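Local coordinates for appr-1-p processing domain protein (Thermus aquaticus Y51MC23, PDB 5M3E) that belongs to the macro domain family and binds adenosine-5-diphosphoribose in a cleft at the C-terminal ends of the central strands of its mixed beta-sheet, at residues G17-A22 / A122-G127. Sequence-based numbering, arbitrary orientation.
Sequences GNLLEA and ALPPLG. With APR (adenosine-5-diphosphoribose), chain B.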
ATOM      1  N   GLY A  17     -11.601 -11.085  -1.135  1.00 64.97           N
ATOM      2  CA  GLY A  17     -11.216 -11.348  -2.498  1.00 61.94           C
ATOM      3  C   GLY A  17      -9.748 -11.069  -2.681  1.00 57.27           C
ATOM      4  O   GLY A  17      -8.965 -11.098  -1.730  1.00 54.38           O
ATOM      5  N   ASN A  18      -9.392 -10.796  -3.926  1.00 55.09           N
ATOM      6  CA  ASN A  18      -8.021 -10.609  -4.330  1.00 52.03           C
ATOM      7  C   ASN A  18      -7.863  -9.135  -4.682  1.00 49.99           C
ATOM      8  O   ASN A  18      -8.533  -8.639  -5.584  1.00 48.97           O
ATOM      9  CB  ASN A  18      -7.695 -11.530  -5.516  1.00 53.33           C
ATOM     10  CG  ASN A  18      -6.456 -11.096  -6.280  1.00 51.51           C
ATOM     11  OD1 ASN A  18      -5.551 -10.476  -5.728  1.00 48.98           O
ATOM     12  ND2 ASN A  18      -6.412 -11.427  -7.553  1.00 52.72           N
ATOM     13  N   LEU A  19      -6.966  -8.462  -3.946  1.00 47.14           N
ATOM     14  CA  LEU A  19      -6.679  -7.035  -4.088  1.00 44.90           C
ATOM     15  C   LEU A  19      -6.334  -6.616  -5.519  1.00 44.65           C
ATOM     16  O   LEU A  19      -6.721  -5.536  -5.968  1.00 43.32           O
ATOM     17  CB  LEU A  19      -5.492  -6.667  -3.167  1.00 43.07           C
ATOM     18  CG  LEU A  19      -4.817  -5.311  -3.325  1.00 41.48           C
ATOM     19  CD1 LEU A  19      -5.783  -4.230  -2.904  1.00 43.09           C
ATOM     20  CD2 LEU A  19      -3.593  -5.248  -2.440  1.00 41.54           C
ATOM     21  N   LEU A  20      -5.569  -7.452  -6.208  1.00 45.65           N
ATOM     22  CA  LEU A  20      -4.917  -7.064  -7.490  1.00 48.08           C
ATOM     23  C   LEU A  20      -5.879  -6.925  -8.679  1.00 50.10           C
ATOM     24  O   LEU A  20      -5.489  -6.389  -9.727  1.00 47.71           O
ATOM     25  CB  LEU A  20      -3.788  -8.061  -7.863  1.00 47.69           C
ATOM     26  CG  LEU A  20      -2.472  -7.919  -7.085  1.00 45.94           C
ATOM     27  CD1 LEU A  20      -2.496  -8.664  -5.752  1.00 44.66           C
ATOM     28  CD2 LEU A  20      -1.333  -8.422  -7.948  1.00 47.21           C
ATOM     29  N   GLU A  21      -7.100  -7.438  -8.507  1.00 54.19           N
ATOM     30  CA  GLU A  21      -8.185  -7.275  -9.476  1.00 60.39           C
ATOM     31  C   GLU A  21      -9.246  -6.246  -9.021  1.00 58.16           C
ATOM     32  O   GLU A  21     -10.334  -6.199  -9.575  1.00 60.15           O
ATOM     33  CB  GLU A  21      -8.788  -8.667  -9.811  1.00 67.58           C
ATOM     34  CG  GLU A  21      -7.940  -9.463 -10.830  1.00 72.20           C
ATOM     35  CD  GLU A  21      -8.261 -10.965 -10.924  1.00 78.12           C
ATOM     36  OE1 GLU A  21      -8.626 -11.576  -9.885  1.00 78.32           O
ATOM     37  OE2 GLU A  21      -8.113 -11.547 -12.040  1.00 81.44           O
ATOM     38  N   ALA A  22      -8.912  -5.400  -8.041  1.00 54.60           N
ATOM     39  CA  ALA A  22      -9.802  -4.313  -7.618  1.00 54.75           C
ATOM     40  C   ALA A  22      -9.969  -3.275  -8.729  1.00 55.62           C
ATOM     41  O   ALA A  22      -8.980  -2.814  -9.292  1.00 54.88           O
ATOM     42  CB  ALA A  22      -9.297  -3.627  -6.351  1.00 52.56           C
ATOM     43  N   ALA A 122      -7.308   0.747  -3.324  1.00 41.26           N
ATOM     44  CA  ALA A 122      -7.522  -0.483  -2.597  1.00 41.15           C
ATOM     45  C   ALA A 122      -6.265  -0.857  -1.825  1.00 39.33           C
ATOM     46  O   ALA A 122      -5.145  -0.674  -2.331  1.00 40.05           O
ATOM     47  CB  ALA A 122      -7.911  -1.593  -3.552  1.00 43.31           C
ATOM     48  N   LEU A 123      -6.461  -1.357  -0.605  1.00 38.60           N
ATOM     49  CA  LEU A 123      -5.367  -1.796   0.278  1.00 37.45           C
ATOM     50  C   LEU A 123      -5.601  -3.216   0.813  1.00 36.34           C
ATOM     51  O   LEU A 123      -6.741  -3.656   0.902  1.00 34.13           O
ATOM     52  CB  LEU A 123      -5.245  -0.962   1.552  1.00 37.74           C
ATOM     53  CG  LEU A 123      -5.443   0.532   1.727  1.00 38.90           C
ATOM     54  CD1 LEU A 123      -6.864   0.956   1.350  1.00 39.32           C
ATOM     55  CD2 LEU A 123      -5.109   0.865   3.180  1.00 37.71           C
ATOM     56  N   PRO A 124      -4.505  -3.893   1.219  1.00 34.69           N
ATOM     57  CA  PRO A 124      -4.547  -5.104   2.006  1.00 35.80           C
ATOM     58  C   PRO A 124      -4.421  -4.777   3.513  1.00 36.14           C
ATOM     59  O   PRO A 124      -4.350  -3.582   3.854  1.00 34.47           O
ATOM     60  CB  PRO A 124      -3.321  -5.852   1.518  1.00 34.64           C
ATOM     61  CG  PRO A 124      -2.326  -4.756   1.289  1.00 34.51           C
ATOM     62  CD  PRO A 124      -3.114  -3.551   0.857  1.00 34.24           C
ATOM     63  N   PRO A 125      -4.390  -5.829   4.397  1.00 36.77           N
ATOM     64  CA  PRO A 125      -4.098  -5.667   5.819  1.00 36.53           C
ATOM     65  C   PRO A 125      -2.616  -5.402   6.067  1.00 35.04           C
ATOM     66  O   PRO A 125      -1.804  -6.339   6.206  1.00 33.07           O
ATOM     67  CB  PRO A 125      -4.572  -7.011   6.448  1.00 38.58           C
ATOM     68  CG  PRO A 125      -5.524  -7.582   5.449  1.00 39.25           C
ATOM     69  CD  PRO A 125      -4.865  -7.207   4.141  1.00 38.51           C
ATOM     70  N   LEU A 126      -2.319  -4.103   6.162  1.00 33.27           N
ATOM     71  CA  LEU A 126      -0.969  -3.564   6.275  1.00 31.59           C
ATOM     72  C   LEU A 126      -0.301  -4.059   7.562  1.00 31.74           C
ATOM     73  O   LEU A 126      -0.813  -3.848   8.649  1.00 31.88           O
ATOM     74  CB  LEU A 126      -1.002  -2.030   6.255  1.00 31.23           C
ATOM     75  CG  LEU A 126      -1.926  -1.295   5.253  1.00 32.29           C
ATOM     76  CD1 LEU A 126      -1.948   0.220   5.501  1.00 32.88           C
ATOM     77  CD2 LEU A 126      -1.547  -1.589   3.816  1.00 32.32           C
ATOM     78  N   GLY A 127       0.814  -4.769   7.424  1.00 31.92           N
ATOM     79  CA  GLY A 127       1.582  -5.270   8.561  1.00 32.61           C
ATOM     80  C   GLY A 127       1.074  -6.525   9.247  1.00 34.26           C
ATOM     81  O   GLY A 127       1.756  -7.050  10.144  1.00 36.24           O
TER
HETATM   82  N1  APR B 201      -5.534  -9.769  -1.876  1.00 44.62           N
HETATM   83  C2  APR B 201      -5.888  -9.343  -0.642  1.00 44.98           C
HETATM   84  N3  APR B 201      -5.224  -9.697   0.476  1.00 44.67           N
HETATM   85  C4  APR B 201      -4.151 -10.522   0.408  1.00 43.84           C
HETATM   86  C5  APR B 201      -3.692 -11.035  -0.900  1.00 44.38           C
HETATM   87  C6  APR B 201      -4.478 -10.590  -2.075  1.00 44.69           C
HETATM   88  N6  APR B 201      -4.161 -10.991  -3.322  1.00 47.09           N
HETATM   89  N7  APR B 201      -2.614 -11.818  -0.666  1.00 42.52           N
HETATM   90  C8  APR B 201      -2.397 -11.800   0.680  1.00 44.57           C
HETATM   91  N9  APR B 201      -3.330 -11.031   1.311  1.00 43.76           N
HETATM   92  C1' APR B 201      -3.460 -10.710   2.748  1.00 43.29           C
HETATM   93  C2' APR B 201      -3.058 -11.821   3.700  1.00 42.14           C
HETATM   94  O2' APR B 201      -4.051 -11.911   4.721  1.00 47.31           O
HETATM   95  C3' APR B 201      -1.766 -11.367   4.320  1.00 42.41           C
HETATM   96  O3' APR B 201      -1.622 -11.842   5.675  1.00 42.46           O
HETATM   97  O4' APR B 201      -2.588  -9.601   2.998  1.00 41.30           O
HETATM   98  C4' APR B 201      -1.881  -9.841   4.210  1.00 40.76           C
HETATM   99  C5' APR B 201      -0.574  -9.058   4.204  1.00 38.18           C
HETATM  100  O5' APR B 201       0.385  -9.648   3.313  1.00 37.46           O
HETATM  101  PA  APR B 201       1.953  -9.568   3.665  1.00 34.55           P
HETATM  102  O1A APR B 201       2.667  -9.708   2.350  1.00 36.29           O
HETATM  103  O2A APR B 201       2.249 -10.505   4.802  1.00 32.96           O
HETATM  104  O3A APR B 201       2.139  -8.015   4.134  1.00 33.60           O
HETATM  105  PB  APR B 201       2.865  -7.487   5.484  1.00 33.73           P
HETATM  106  O1B APR B 201       2.340  -8.240   6.676  1.00 31.87           O
HETATM  107  O2B APR B 201       2.815  -5.957   5.507  1.00 34.99           O
HETATM  108  O5D APR B 201       4.417  -7.881   5.324  1.00 35.21           O
HETATM  109  C5D APR B 201       5.385  -7.132   4.577  1.00 33.61           C
HETATM  110  O4D APR B 201       5.920  -9.169   3.369  1.00 34.31           O
HETATM  111  O1D APR B 201       4.760  -8.677   1.418  1.00 34.43           O
HETATM  112  C1D APR B 201       6.057  -8.926   1.971  1.00 33.99           C
HETATM  113  O2D APR B 201       7.944  -7.925   0.798  1.00 33.16           O
HETATM  114  C2D APR B 201       6.944  -7.697   1.798  1.00 34.27           C
HETATM  115  O3D APR B 201       8.818  -7.904   3.360  1.00 34.09           O
HETATM  116  C3D APR B 201       7.492  -7.391   3.180  1.00 33.75           C
HETATM  117  C4D APR B 201       6.495  -8.078   4.106  1.00 34.28           C
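L19 reaches from a loop after strand 11-15 onto the end of strand 120-123, while N18 just before it reads the adenine of adenosine-5-diphosphoribose. The N18 carboxamide suits this place because its OD1 can serve two donors. It accepts from the ligand's N6, 2.8 Å from OD1 and nearly straight at 166°, and from the backbone N of L20 at 3.1 Å, closing an Asx turn. That backbone donor stands well above the carbonyl plane. Having CG anti to the backbone N (chi1 161°) swings the amide to the side of its own carbonyl carbon, where OD1 faces the ligand's amino group.

L19 works at both ends. The backbone N of L19 donates to N1 of the adenine, 2.8 Å away and almost linear, while its forked side chain turns to the second segment. CD1 of L19 rests on CB of A122 at 3.4 Å, and its CD2 lies 3.7 Å from CD of P124, whose ring it meets at a slant; the branched leucine thus bridges the last part of the strand and the proline that follows. L20 points its CB away from residues 122-127 and instead brings CD1 near N6, with F45 of helix 40-48 as a further neighbour. A22, small enough to sit close, sets its methyl 3.7 Å from CB of A122 and also touches Y157 of strand 153-157.

Past P124, the CD of P125 borders the ribose O4', and the backbone N of G127 donates to phosphate oxygen O2B, where the backbone takes a positive phi (80°) that suits glycine. No hydrogen bond joins the two segments: apolar contact holds them together, while OD1 of N18 and the backbone N atoms of L19 and G127 bind one ligand at its adenine and phosphate.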